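Local coordinates for nitrate transport protein (Parabacteroides distasonis, PDB 3HN0) that probably serves as the substrate-binding component of an ABC transporter, capturing a small solute, possibly nitrate, and delivering it to the membrane permease, at residues K8-R13 / Q53-A58; I73-A78 / V187-M192; Y87-T92 / N145-G150; Y100-G105 / N130-I135. One frame throughout, in Å; residues are numbered along the deposited sequence. Where two conformers were deposited one is given.

Contact 1 (K8-R13 / Q53-A58); sequences KVSVLR and QETDIA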
loop_
_atom_site.group_PDB
_atom_site.type_symbol
_atom_site.label_atom_id
_atom_site.label_comp_id
_atom_site.label_asym_id
_atom_site.label_seq_id
_atom_site.Cartn_x
_atom_site.Cartn_y
_atom_site.Cartn_z
ATOM N N LYS A 8 5.653 -19.400 24.568
ATOM C CA LYS A 8 4.371 -18.770 24.911
ATOM C C LYS A 8 4.175 -17.550 24.031
ATOM O O LYS A 8 5.007 -16.633 24.031
ATOM C CB LYS A 8 4.321 -18.391 26.397
ATOM C CG LYS A 8 4.449 -19.613 27.329
ATOM C CD LYS A 8 4.539 -19.251 28.818
ATOM C CE LYS A 8 5.071 -20.428 29.630
ATOM N NZ LYS A 8 5.254 -20.137 31.090
ATOM N N VAL A 9 3.082 -17.565 23.304
ATOM C CA VAL A 9 2.677 -16.496 22.414
ATOM C C VAL A 9 1.375 -15.905 22.908
ATOM O O VAL A 9 0.356 -16.578 22.895
ATOM C CB VAL A 9 2.501 -17.006 21.019
ATOM C CG1 VAL A 9 2.214 -15.861 20.052
ATOM C CG2 VAL A 9 3.813 -17.741 20.599
ATOM N N SER A 10 1.411 -14.613 23.247
ATOM C CA SER A 10 0.220 -13.923 23.731
ATOM C C SER A 10 -0.286 -13.050 22.607
ATOM O O SER A 10 0.461 -12.208 22.111
ATOM C CB SER A 10 0.567 -13.055 24.945
ATOM O OG SER A 10 1.100 -13.840 25.989
ATOM N N VAL A 11 -1.534 -13.251 22.197
ATOM C CA VAL A 11 -2.118 -12.476 21.122
ATOM C C VAL A 11 -3.233 -11.577 21.735
ATOM O O VAL A 11 -4.176 -12.076 22.317
ATOM C CB VAL A 11 -2.620 -13.372 20.006
ATOM C CG1 VAL A 11 -3.197 -12.520 18.881
ATOM C CG2 VAL A 11 -1.498 -14.273 19.450
ATOM N N LEU A 12 -3.083 -10.244 21.711
ATOM C CA LEU A 12 -4.198 -9.381 22.176
ATOM C C LEU A 12 -5.477 -9.742 21.376
ATOM O O LEU A 12 -5.439 -9.874 20.177
ATOM C CB LEU A 12 -3.888 -7.919 21.974
ATOM C CG LEU A 12 -4.952 -6.928 22.454
ATOM C CD1 LEU A 12 -5.270 -7.133 23.888
ATOM C CD2 LEU A 12 -4.423 -5.502 22.204
ATOM N N ARG A 13 -6.591 -9.946 22.073
ATOM C CA ARG A 13 -7.875 -10.276 21.418
ATOM C C ARG A 13 -8.174 -9.355 20.241
ATOM O O ARG A 13 -7.990 -8.137 20.354
ATOM C CB ARG A 13 -9.008 -10.140 22.455
ATOM C CG ARG A 13 -10.393 -10.612 21.910
ATOM C CD ARG A 13 -11.459 -10.761 23.052
ATOM N NE ARG A 13 -11.079 -11.746 24.079
ATOM C CZ ARG A 13 -11.178 -13.080 23.948
ATOM N NH1 ARG A 13 -11.637 -13.633 22.824
ATOM N NH2 ARG A 13 -10.796 -13.878 24.947
ATOM N N GLN A 53 7.930 -11.344 32.288
ATOM C CA GLN A 53 8.553 -12.449 31.556
ATOM C C GLN A 53 7.723 -13.717 31.651
ATOM O O GLN A 53 8.252 -14.819 31.799
ATOM C CB GLN A 53 9.998 -12.672 32.013
ATOM C CG GLN A 53 10.812 -11.359 32.036
ATOM C CD GLN A 53 12.203 -11.562 32.565
ATOM O OE1 GLN A 53 12.456 -11.327 33.743
ATOM N NE2 GLN A 53 13.113 -12.033 31.708
ATOM N N GLU A 54 6.421 -13.534 31.548
ATOM C CA GLU A 54 5.470 -14.645 31.547
ATOM C C GLU A 54 4.956 -14.956 30.159
ATOM O O GLU A 54 4.113 -15.819 30.001
ATOM C CB GLU A 54 4.307 -14.341 32.465
ATOM C CG GLU A 54 4.740 -14.407 33.949
ATOM C CD GLU A 54 3.650 -13.947 34.933
ATOM O OE1 GLU A 54 2.560 -13.511 34.492
ATOM O OE2 GLU A 54 3.912 -14.043 36.154
ATOM N N THR A 55 5.416 -14.203 29.163
ATOM C CA THR A 55 5.191 -14.573 27.753
ATOM C C THR A 55 6.492 -14.346 26.999
ATOM O O THR A 55 7.361 -13.545 27.439
ATOM C CB THR A 55 3.986 -13.880 27.130
ATOM O OG1 THR A 55 3.591 -14.620 25.961
ATOM C CG2 THR A 55 4.247 -12.370 26.788
ATOM N N ASP A 56 6.663 -15.070 25.894
ATOM C CA ASP A 56 7.898 -15.026 25.113
ATOM C C ASP A 56 7.745 -14.105 23.883
ATOM O O ASP A 56 8.672 -13.426 23.506
ATOM C CB ASP A 56 8.272 -16.437 24.653
ATOM C CG ASP A 56 8.577 -17.372 25.837
ATOM O OD1 ASP A 56 9.352 -16.896 26.709
ATOM O OD2 ASP A 56 8.026 -18.519 25.929
ATOM N N ILE A 57 6.565 -14.148 23.273
ATOM C CA ILE A 57 6.225 -13.382 22.068
ATOM C C ILE A 57 4.855 -12.785 22.350
ATOM O O ILE A 57 4.012 -13.435 22.997
ATOM C CB ILE A 57 6.103 -14.352 20.868
ATOM C CG1 ILE A 57 7.480 -15.044 20.642
ATOM C CG2 ILE A 57 5.522 -13.615 19.640
ATOM C CD1 ILE A 57 7.505 -16.217 19.695
ATOM N N ALA A 58 4.606 -11.560 21.897
ATOM C CA ALA A 58 3.307 -10.959 22.136
ATOM C C ALA A 58 2.905 -10.198 20.913
ATOM O O ALA A 58 3.768 -9.676 20.218
ATOM C CB ALA A 58 3.348 -10.013 23.351
HETATM O O HOH W 1 4.200 -17.883 31.996
#
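Parallel pairing of V9 with I57 and of S10 with A58 joins strands 6-12 and 57-61 in the mixed sheet of one lobe of this binding-protein fold. Strand 6-12 lies between strands 33-40 and 57-61, and helix 43-51 carries the beta-alpha-beta crossover past it, with L49 packed on both S10 and T55. Flanking the bridged pairs, K8 O takes two donors, D56 N at 2.9 Å and I57 N at 3.0 Å. In the next step S10 N reaches I57 O at 2.9 Å. At the start of the pairing D56 supplies a side-chain acceptor: its OD2 meets K8 N at 2.9 Å with an N-H...O angle of 177°, the donor on the anti side and 17° out of the carboxylate plane. An alanine in place of D56 would probably leave K8 N without this acceptor and slacken the start of the strand pairing. On the face of V9 and I57 the two side chains run side by side, V9 CG1 lying 4.0 Å from I57 CG2. Beside S10, the hydroxyls S10 OG and T55 OG1 hydrogen-bond at 2.6 Å in the conformer of S10 given, either being a possible donor; T55 holds OG1 anti to its own N (chi1 -161°). Farther out, K8 extends beyond CG, and a single water accepts from K8 NZ at 2.6 Å and donates to E54 O at 2.9 Å.

Contact 2 (I73-A78 / V187-M192); sequences IKIKLA and VYTPTM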
loop_
_atom_site.group_PDB
_atom_site.type_symbol
_atom_site.label_atom_id
_atom_site.label_comp_id
_atom_site.label_asym_id
_atom_site.label_seq_id
_atom_site.Cartn_x
_atom_site.Cartn_y
_atom_site.Cartn_z
ATOM N N ILE A 73 11.959 -1.632 28.301
ATOM C CA ILE A 73 11.538 -3.069 28.352
ATOM C C ILE A 73 12.296 -3.836 27.280
ATOM O O ILE A 73 12.417 -3.331 26.151
ATOM C CB ILE A 73 10.012 -3.223 28.182
ATOM C CG1 ILE A 73 9.280 -2.516 29.292
ATOM C CG2 ILE A 73 9.576 -4.700 28.173
ATOM C CD1 ILE A 73 9.936 -2.802 30.664
ATOM N N LYS A 74 12.836 -5.019 27.622
ATOM C CA LYS A 74 13.688 -5.765 26.690
ATOM C C LYS A 74 12.826 -6.581 25.697
ATOM O O LYS A 74 12.558 -7.775 25.890
ATOM C CB LYS A 74 14.702 -6.621 27.425
ATOM C CG LYS A 74 15.801 -5.769 28.091
ATOM C CD LYS A 74 16.836 -6.676 28.760
ATOM C CE LYS A 74 18.035 -5.885 29.311
ATOM N NZ LYS A 74 17.628 -4.991 30.428
ATOM N N ILE A 75 12.357 -5.874 24.668
ATOM C CA ILE A 75 11.685 -6.484 23.543
ATOM C C ILE A 75 12.243 -5.883 22.272
ATOM O O ILE A 75 12.821 -4.797 22.288
ATOM C CB ILE A 75 10.133 -6.265 23.585
ATOM C CG1 ILE A 75 9.779 -4.761 23.655
ATOM C CG2 ILE A 75 9.496 -7.053 24.752
ATOM C CD1 ILE A 75 8.371 -4.426 23.296
ATOM N N LYS A 76 12.056 -6.593 21.174
ATOM C CA LYS A 76 12.309 -6.068 19.858
ATOM C C LYS A 76 11.118 -6.395 18.986
ATOM O O LYS A 76 10.319 -7.336 19.259
ATOM C CB LYS A 76 13.589 -6.637 19.222
ATOM C CG LYS A 76 14.851 -6.286 20.003
ATOM C CD LYS A 76 16.120 -6.542 19.245
ATOM C CE LYS A 76 17.361 -6.198 20.082
ATOM N NZ LYS A 76 17.363 -4.767 20.609
ATOM N N LEU A 77 11.025 -5.661 17.905
ATOM C CA LEU A 77 9.981 -5.868 16.947
ATOM C C LEU A 77 10.367 -6.920 15.901
ATOM O O LEU A 77 11.327 -6.731 15.171
ATOM C CB LEU A 77 9.672 -4.570 16.219
ATOM C CG LEU A 77 8.630 -4.663 15.118
ATOM C CD1 LEU A 77 7.214 -4.935 15.669
ATOM C CD2 LEU A 77 8.625 -3.376 14.295
ATOM N N ALA A 78 9.595 -8.007 15.787
ATOM C CA ALA A 78 9.793 -8.952 14.693
ATOM C C ALA A 78 9.212 -8.427 13.387
ATOM O O ALA A 78 9.887 -8.441 12.359
ATOM C CB ALA A 78 9.213 -10.377 15.031
ATOM N N VAL A 187 6.123 -8.737 18.911
ATOM C CA VAL A 187 7.351 -8.454 19.652
ATOM C C VAL A 187 7.853 -9.708 20.357
ATOM O O VAL A 187 7.069 -10.629 20.614
ATOM C CB VAL A 187 7.138 -7.310 20.677
ATOM C CG1 VAL A 187 6.640 -6.029 19.904
ATOM C CG2 VAL A 187 6.234 -7.720 21.858
ATOM N N TYR A 188 9.152 -9.737 20.665
ATOM C CA TYR A 188 9.766 -10.905 21.251
ATOM C C TYR A 188 10.826 -10.499 22.256
ATOM O O TYR A 188 11.406 -9.391 22.192
ATOM C CB TYR A 188 10.341 -11.816 20.154
ATOM C CG TYR A 188 11.476 -11.267 19.371
ATOM C CD1 TYR A 188 11.271 -10.467 18.255
ATOM C CD2 TYR A 188 12.811 -11.503 19.759
ATOM C CE1 TYR A 188 12.295 -9.936 17.561
ATOM C CE2 TYR A 188 13.838 -10.992 19.032
ATOM C CZ TYR A 188 13.603 -10.234 17.916
ATOM O OH TYR A 188 14.663 -9.668 17.193
ATOM N N THR A 189 11.090 -11.429 23.150
ATOM C CA THR A 189 12.050 -11.201 24.229
ATOM C C THR A 189 13.399 -11.789 23.832
ATOM O O THR A 189 13.538 -12.487 22.851
ATOM C CB THR A 189 11.555 -11.865 25.530
ATOM O OG1 THR A 189 11.277 -13.213 25.248
ATOM C CG2 THR A 189 10.291 -11.193 26.129
ATOM N N PRO A 190 14.461 -11.460 24.588
ATOM C CA PRO A 190 15.775 -11.843 24.111
ATOM C C PRO A 190 16.052 -13.336 23.894
ATOM O O PRO A 190 16.873 -13.690 23.034
ATOM C CB PRO A 190 16.683 -11.298 25.244
ATOM C CG PRO A 190 16.005 -10.102 25.674
ATOM C CD PRO A 190 14.551 -10.453 25.659
ATOM N N THR A 191 15.431 -14.198 24.683
ATOM C CA THR A 191 15.664 -15.633 24.504
ATOM C C THR A 191 14.962 -16.157 23.269
ATOM O O THR A 191 15.201 -17.284 22.862
ATOM C CB THR A 191 15.255 -16.480 25.720
ATOM O OG1 THR A 191 13.929 -16.154 26.096
ATOM C CG2 THR A 191 16.187 -16.186 26.882
HETATM N N MSE A 192 14.121 -15.322 22.661
HETATM C CA MSE A 192 13.519 -15.669 21.374
HETATM C C MSE A 192 14.340 -15.310 20.148
HETATM O O MSE A 192 14.025 -15.769 19.054
HETATM C CB MSE A 192 12.132 -15.053 21.252
HETATM C CG MSE A 192 11.133 -15.569 22.244
HETATM SE SE MSE A 192 10.689 -17.483 22.065
HETATM C CE MSE A 192 11.762 -18.089 23.365
#
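Y188 O accepts K76 N at 3.0 Å, in the plane of its carbonyl, and is also approached by the I75 CA-H group, with CA 3.2 Å away. K76 O is used in the same fashion, by Y188 N at 3.0 Å and by the CA-H of V187. This reciprocal pair of N-H...O bonds identifies K76 and Y188 as an antiparallel hydrogen-bonded pair, and the next pair, L77 with V187, as non-hydrogen-bonded. Y188 CG lies between the backbone N and the carbonyl carbon (chi1 66°), and the ring extends toward 76-78, its CD1 3.8 Å from A78 CB. A78 N lies at the ring edge, and OH, hydrogen-bonded to E193, passes 3.8 Å from K76 CB. Within the mixed sheet, strand 184-188 is inserted between strands 57-61 and 76-82 and runs antiparallel to both. An alanine in place of Y188 would probably open a gap beside A78 and K76 and leave E193 without its hydroxyl partner. On the face of L77 and V187 the contacts are aliphatic: from just before the strand, I75 CD1 approaches V187 CB to 4.1 Å, the two side chains crossing obliquely. L50 of helix 43-51 packs on both, and L68 of helix 62-70 on I75. Ahead of strand 76-82, K74 centres an inverse gamma turn, and its O touches P190 CD at 3.3 Å.

Contact 3 (Y87-T92 / N145-G150); sequences YLVEKT and NRAVLG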
loop_
_atom_site.group_PDB
_atom_site.type_symbol
_atom_site.label_atom_id
_atom_site.label_comp_id
_atom_site.label_asym_id
_atom_site.label_seq_id
_atom_site.Cartn_x
_atom_site.Cartn_y
_atom_site.Cartn_z
ATOM N N TYR A 87 -11.909 0.564 9.128
ATOM C CA TYR A 87 -12.770 0.939 8.047
ATOM C C TYR A 87 -13.857 1.900 8.471
ATOM O O TYR A 87 -14.308 1.870 9.601
ATOM C CB TYR A 87 -13.393 -0.320 7.439
ATOM C CG TYR A 87 -12.424 -1.202 6.744
ATOM C CD1 TYR A 87 -11.669 -2.145 7.467
ATOM C CD2 TYR A 87 -12.223 -1.121 5.354
ATOM C CE1 TYR A 87 -10.740 -2.976 6.835
ATOM C CE2 TYR A 87 -11.278 -1.952 4.738
ATOM C CZ TYR A 87 -10.559 -2.877 5.476
ATOM O OH TYR A 87 -9.645 -3.707 4.854
ATOM N N LEU A 88 -14.256 2.807 7.584
ATOM C CA LEU A 88 -15.359 3.714 7.875
ATOM C C LEU A 88 -16.647 3.123 7.345
ATOM O O LEU A 88 -16.709 2.734 6.171
ATOM C CB LEU A 88 -15.116 5.038 7.160
ATOM C CG LEU A 88 -16.139 6.169 7.268
ATOM C CD1 LEU A 88 -16.299 6.629 8.707
ATOM C CD2 LEU A 88 -15.657 7.290 6.333
ATOM N N VAL A 89 -17.690 3.115 8.168
ATOM C CA VAL A 89 -19.004 2.647 7.760
ATOM C C VAL A 89 -20.029 3.771 7.944
ATOM O O VAL A 89 -19.914 4.584 8.853
ATOM C CB VAL A 89 -19.439 1.394 8.558
ATOM C CG1 VAL A 89 -18.501 0.232 8.265
ATOM C CG2 VAL A 89 -19.484 1.661 10.112
ATOM N N GLU A 90 -21.008 3.803 7.059
ATOM C CA GLU A 90 -22.046 4.810 7.108
ATOM C C GLU A 90 -23.371 4.174 6.727
ATOM O O GLU A 90 -23.420 3.263 5.883
ATOM C CB GLU A 90 -21.709 6.007 6.186
ATOM C CG GLU A 90 -20.253 6.475 6.258
ATOM C CD GLU A 90 -19.989 7.784 5.522
ATOM O OE1 GLU A 90 -20.666 8.793 5.840
ATOM O OE2 GLU A 90 -19.082 7.813 4.650
ATOM N N LYS A 91 -24.430 4.665 7.359
ATOM C CA LYS A 91 -25.788 4.283 7.019
ATOM C C LYS A 91 -26.335 5.241 5.990
ATOM O O LYS A 91 -25.974 6.413 5.988
ATOM C CB LYS A 91 -26.683 4.337 8.248
ATOM C CG LYS A 91 -26.497 3.159 9.135
ATOM C CD LYS A 91 -27.401 3.162 10.361
ATOM C CE LYS A 91 -28.886 3.029 10.009
ATOM N NZ LYS A 91 -29.574 1.957 10.773
ATOM N N THR A 92 -27.198 4.705 5.120
ATOM C CA THR A 92 -28.017 5.488 4.188
ATOM C C THR A 92 -29.492 5.234 4.512
ATOM O O THR A 92 -29.928 4.075 4.513
ATOM C CB THR A 92 -27.775 5.063 2.723
ATOM O OG1 THR A 92 -26.368 4.954 2.504
ATOM C CG2 THR A 92 -28.382 6.083 1.738
ATOM N N ASN A 145 -24.806 6.414 13.121
ATOM C CA ASN A 145 -24.983 6.337 11.677
ATOM C C ASN A 145 -23.646 6.373 10.927
ATOM O O ASN A 145 -23.596 6.181 9.731
ATOM C CB ASN A 145 -25.867 7.506 11.211
ATOM C CG ASN A 145 -27.272 7.464 11.828
ATOM O OD1 ASN A 145 -27.879 6.398 11.949
ATOM N ND2 ASN A 145 -27.782 8.619 12.215
ATOM N N ARG A 146 -22.570 6.668 11.628
ATOM C CA ARG A 146 -21.274 6.739 10.969
ATOM C C ARG A 146 -20.257 6.384 12.033
ATOM O O ARG A 146 -20.350 6.885 13.154
ATOM C CB ARG A 146 -21.146 8.153 10.380
ATOM C CG ARG A 146 -19.814 8.661 9.951
ATOM C CD ARG A 146 -19.951 10.164 9.532
ATOM N NE ARG A 146 -20.440 10.311 8.171
ATOM C CZ ARG A 146 -20.849 11.460 7.628
ATOM N NH1 ARG A 146 -20.853 12.581 8.331
ATOM N NH2 ARG A 146 -21.251 11.488 6.368
ATOM N N ALA A 147 -19.330 5.474 11.685
ATOM C CA ALA A 147 -18.381 4.963 12.632
ATOM C C ALA A 147 -17.175 4.364 11.949
ATOM O O ALA A 147 -17.164 4.149 10.743
ATOM C CB ALA A 147 -19.068 3.895 13.534
ATOM N N VAL A 148 -16.154 4.149 12.765
ATOM C CA VAL A 148 -15.020 3.355 12.355
ATOM C C VAL A 148 -15.011 2.046 13.124
ATOM O O VAL A 148 -15.287 2.018 14.320
ATOM C CB VAL A 148 -13.686 4.092 12.523
ATOM C CG1 VAL A 148 -13.552 5.205 11.473
ATOM C CG2 VAL A 148 -13.527 4.591 13.922
ATOM N N LEU A 149 -14.700 0.962 12.405
ATOM C CA LEU A 149 -14.667 -0.403 12.967
ATOM C C LEU A 149 -13.604 -1.254 12.292
ATOM O O LEU A 149 -13.298 -1.068 11.139
ATOM C CB LEU A 149 -16.027 -1.115 12.792
ATOM C CG LEU A 149 -17.194 -0.631 13.636
ATOM C CD1 LEU A 149 -18.510 -1.318 13.161
ATOM C CD2 LEU A 149 -17.022 -0.823 15.117
ATOM N N GLY A 150 -13.137 -2.259 13.026
ATOM C CA GLY A 150 -12.351 -3.376 12.492
ATOM C C GLY A 150 -13.072 -4.686 12.796
ATOM O O GLY A 150 -14.126 -4.693 13.410
#
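Main-chain hydrogen bonds pair Y87 and V89 with L149 and A147, forming an antiparallel ribbon in the three-stranded sheet of the second lobe. Y87 N donates to L149 O, and Y87 O accepts from L149 N. The same exchange recurs between V89 and A147, where V89 N to A147 O is 2.8 Å with an N-H...O angle of 173°. K91 N donates to N145 O at 2.9 Å. In the intervening non-hydrogen-bonded pairs, CA-H groups face carbonyls, as with V148 CA and Y87 O at 3.2 Å.

Apolar contacts divide between the two faces. On the side of V89, A147 and L149, V89 CG2 lies 4.1 Å from A147 CB, and helices 132-141 and 153-160 cover that side through I135 and L154. On the side of L88 and V148, L88 CD1 lies 4.2 Å from V148 CG1. The same methyl also comes within 3.3 Å of a polar atom, L88 CD1 to A147 O.

The charged contact is a salt bridge between E90 and R146. In the conformer given of two for E90, R146 NE and NH2 both grip OE1 at 2.8 Å, side-on. OE1 lies in the guanidinium plane, although the carboxylate is turned 62° against it. E90 OE2 is bound by T167. R146 NH1 is bound by P97 O, and Y123 makes a cation-pi contact with R146. With E90, P97 O and Y123 around it, the charge of the buried R146 is probably offset locally, while the rest of the ribbon relies on main-chain bonds and aliphatic packing.

Contact 4 (Y100-G105 / N130-I135); sequences YVFGNG and NTAGEI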
loop_
_atom_site.group_PDB
_atom_site.type_symbol
_atom_site.label_atom_id
_atom_site.label_comp_id
_atom_site.label_asym_id
_atom_site.label_seq_id
_atom_site.Cartn_x
_atom_site.Cartn_y
_atom_site.Cartn_z
ATOM N N TYR A 100 -18.565 8.178 15.100
ATOM C CA TYR A 100 -18.236 7.576 16.370
ATOM C C TYR A 100 -16.951 6.802 16.252
ATOM O O TYR A 100 -16.814 5.953 15.360
ATOM C CB TYR A 100 -19.350 6.661 16.850
ATOM C CG TYR A 100 -20.524 7.401 17.412
ATOM C CD1 TYR A 100 -21.425 8.033 16.582
ATOM C CD2 TYR A 100 -20.723 7.490 18.795
ATOM C CE1 TYR A 100 -22.536 8.755 17.122
ATOM C CE2 TYR A 100 -21.807 8.156 19.325
ATOM C CZ TYR A 100 -22.702 8.785 18.488
ATOM O OH TYR A 100 -23.777 9.469 19.027
ATOM N N VAL A 101 -16.046 7.063 17.202
ATOM C CA VAL A 101 -14.705 6.520 17.212
ATOM C C VAL A 101 -14.423 5.865 18.565
ATOM O O VAL A 101 -14.654 6.464 19.616
ATOM C CB VAL A 101 -13.672 7.688 16.960
ATOM C CG1 VAL A 101 -12.268 7.166 16.982
ATOM C CG2 VAL A 101 -13.988 8.412 15.643
ATOM N N PHE A 102 -13.950 4.631 18.534
ATOM C CA PHE A 102 -13.552 3.939 19.734
ATOM C C PHE A 102 -12.037 4.215 20.006
ATOM O O PHE A 102 -11.334 4.773 19.177
ATOM C CB PHE A 102 -13.853 2.444 19.613
ATOM C CG PHE A 102 -13.034 1.742 18.559
ATOM C CD1 PHE A 102 -13.451 1.727 17.211
ATOM C CD2 PHE A 102 -11.854 1.092 18.893
ATOM C CE1 PHE A 102 -12.684 1.098 16.234
ATOM C CE2 PHE A 102 -11.101 0.436 17.915
ATOM C CZ PHE A 102 -11.505 0.466 16.577
ATOM N N GLY A 103 -11.570 3.855 21.192
ATOM C CA GLY A 103 -10.158 4.017 21.539
ATOM C C GLY A 103 -9.615 5.431 21.485
ATOM O O GLY A 103 -8.495 5.667 21.009
ATOM N N ASN A 104 -10.386 6.382 22.011
ATOM C CA ASN A 104 -9.935 7.748 22.131
ATOM C C ASN A 104 -8.479 7.818 22.590
ATOM O O ASN A 104 -8.130 7.158 23.548
ATOM C CB ASN A 104 -10.799 8.540 23.124
ATOM C CG ASN A 104 -10.284 9.952 23.319
ATOM O OD1 ASN A 104 -9.537 10.231 24.263
ATOM N ND2 ASN A 104 -10.624 10.831 22.399
ATOM N N GLY A 105 -7.665 8.611 21.890
ATOM C CA GLY A 105 -6.257 8.790 22.181
ATOM C C GLY A 105 -5.280 7.733 21.699
ATOM O O GLY A 105 -4.069 7.856 21.957
ATOM N N ASN A 130 -16.183 3.763 23.941
ATOM C CA ASN A 130 -14.719 3.580 23.902
ATOM C C ASN A 130 -14.284 2.293 23.228
ATOM O O ASN A 130 -13.100 2.152 22.879
ATOM C CB ASN A 130 -14.084 3.685 25.295
ATOM C CG ASN A 130 -12.567 3.850 25.230
ATOM O OD1 ASN A 130 -11.827 3.033 25.758
ATOM N ND2 ASN A 130 -12.112 4.870 24.542
ATOM N N THR A 131 -15.222 1.365 23.019
ATOM C CA THR A 131 -14.923 0.092 22.379
ATOM C C THR A 131 -15.707 -0.122 21.078
ATOM O O THR A 131 -16.836 0.423 20.871
ATOM C CB THR A 131 -15.187 -1.138 23.278
ATOM O OG1 THR A 131 -16.596 -1.362 23.423
ATOM C CG2 THR A 131 -14.536 -1.003 24.666
ATOM N N ALA A 132 -15.121 -0.967 20.242
ATOM C CA ALA A 132 -15.718 -1.340 18.971
ATOM C C ALA A 132 -17.029 -2.064 19.208
ATOM O O ALA A 132 -17.968 -1.834 18.480
ATOM C CB ALA A 132 -14.735 -2.196 18.108
ATOM N N GLY A 133 -17.103 -2.919 20.236
ATOM C CA GLY A 133 -18.339 -3.646 20.556
ATOM C C GLY A 133 -19.467 -2.695 20.911
ATOM O O GLY A 133 -20.613 -2.903 20.523
ATOM N N GLU A 134 -19.126 -1.623 21.632
ATOM C CA GLU A 134 -20.101 -0.628 22.031
ATOM C C GLU A 134 -20.608 0.192 20.852
ATOM O O GLU A 134 -21.811 0.480 20.778
ATOM C CB GLU A 134 -19.539 0.315 23.070
ATOM C CG GLU A 134 -19.500 -0.376 24.482
ATOM C CD GLU A 134 -18.615 0.366 25.480
ATOM O OE1 GLU A 134 -17.746 1.148 25.069
ATOM O OE2 GLU A 134 -18.775 0.138 26.699
ATOM N N ILE A 135 -19.691 0.559 19.972
ATOM C CA ILE A 135 -20.023 1.229 18.708
ATOM C C ILE A 135 -20.957 0.360 17.870
ATOM O O ILE A 135 -21.927 0.870 17.315
ATOM C CB ILE A 135 -18.787 1.616 17.891
ATOM C CG1 ILE A 135 -18.082 2.803 18.578
ATOM C CG2 ILE A 135 -19.195 2.026 16.423
ATOM C CD1 ILE A 135 -16.891 3.316 17.878
HETATM O O HOH W 2 -13.362 6.555 22.040
HETATM O O HOH W 3 -9.293 5.310 24.843
#
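The F102 ring carries A132 CB over one face, 4.2 Å from the ring centroid and only 6° off its normal, a CH-pi contact. I135 CD1 stands at the ring edge, near its plane, and also presses on F102 CB at 3.6 Å; the two side chains cross at about a right angle. F102 CG lies between its own N and carbonyl carbon (chi1 66°), and CB rests against N130 O. The residues A132 and I135 belong to the first turn of helix 132-141 of the second lobe, and T131 and E134 close that helix end as a capping box: E134 N donates to T131 OG1 at 3.1 Å and T131 N to E134 OE1 at 3.3 Å. The loop 100-105, which leads from strand 99-100 to helix 107-119, packs against this capped helix start. Its direct polar tie is G103 N to N130 O at 2.8 Å, with the donor 41° above the carbonyl plane. Two waters complete the join to the conformer of N130 given, one of two. The first accepts from N104 N and N130 ND2 and donates to V101 O; the second accepts from N130 ND2 at 2.9 Å and donates to N104 O.

Contacts 1 and 2 share the seven-stranded mixed sheet: their strands 57-61 and 184-188 are neighbours, joined by A58 O and V187 N, and their centres are 11 Å apart. Contacts 3 and 4 lie in the other lobe, with centres 12 Å apart, linked where Y100 bonds with R146 and V148 and where I135 packs on A147. Contacts 1 and 3 are the buried ones; regular strand bonds dominate both, with a carboxylate to a backbone amide in the first and a salt bridge in the other. Contacts 2 and 4 are partly buried. Contact 2 adds the Y188 ring to its strand bonds; contact 4, with no strand pairing, rests on the F102 ring, one direct backbone bond and waters.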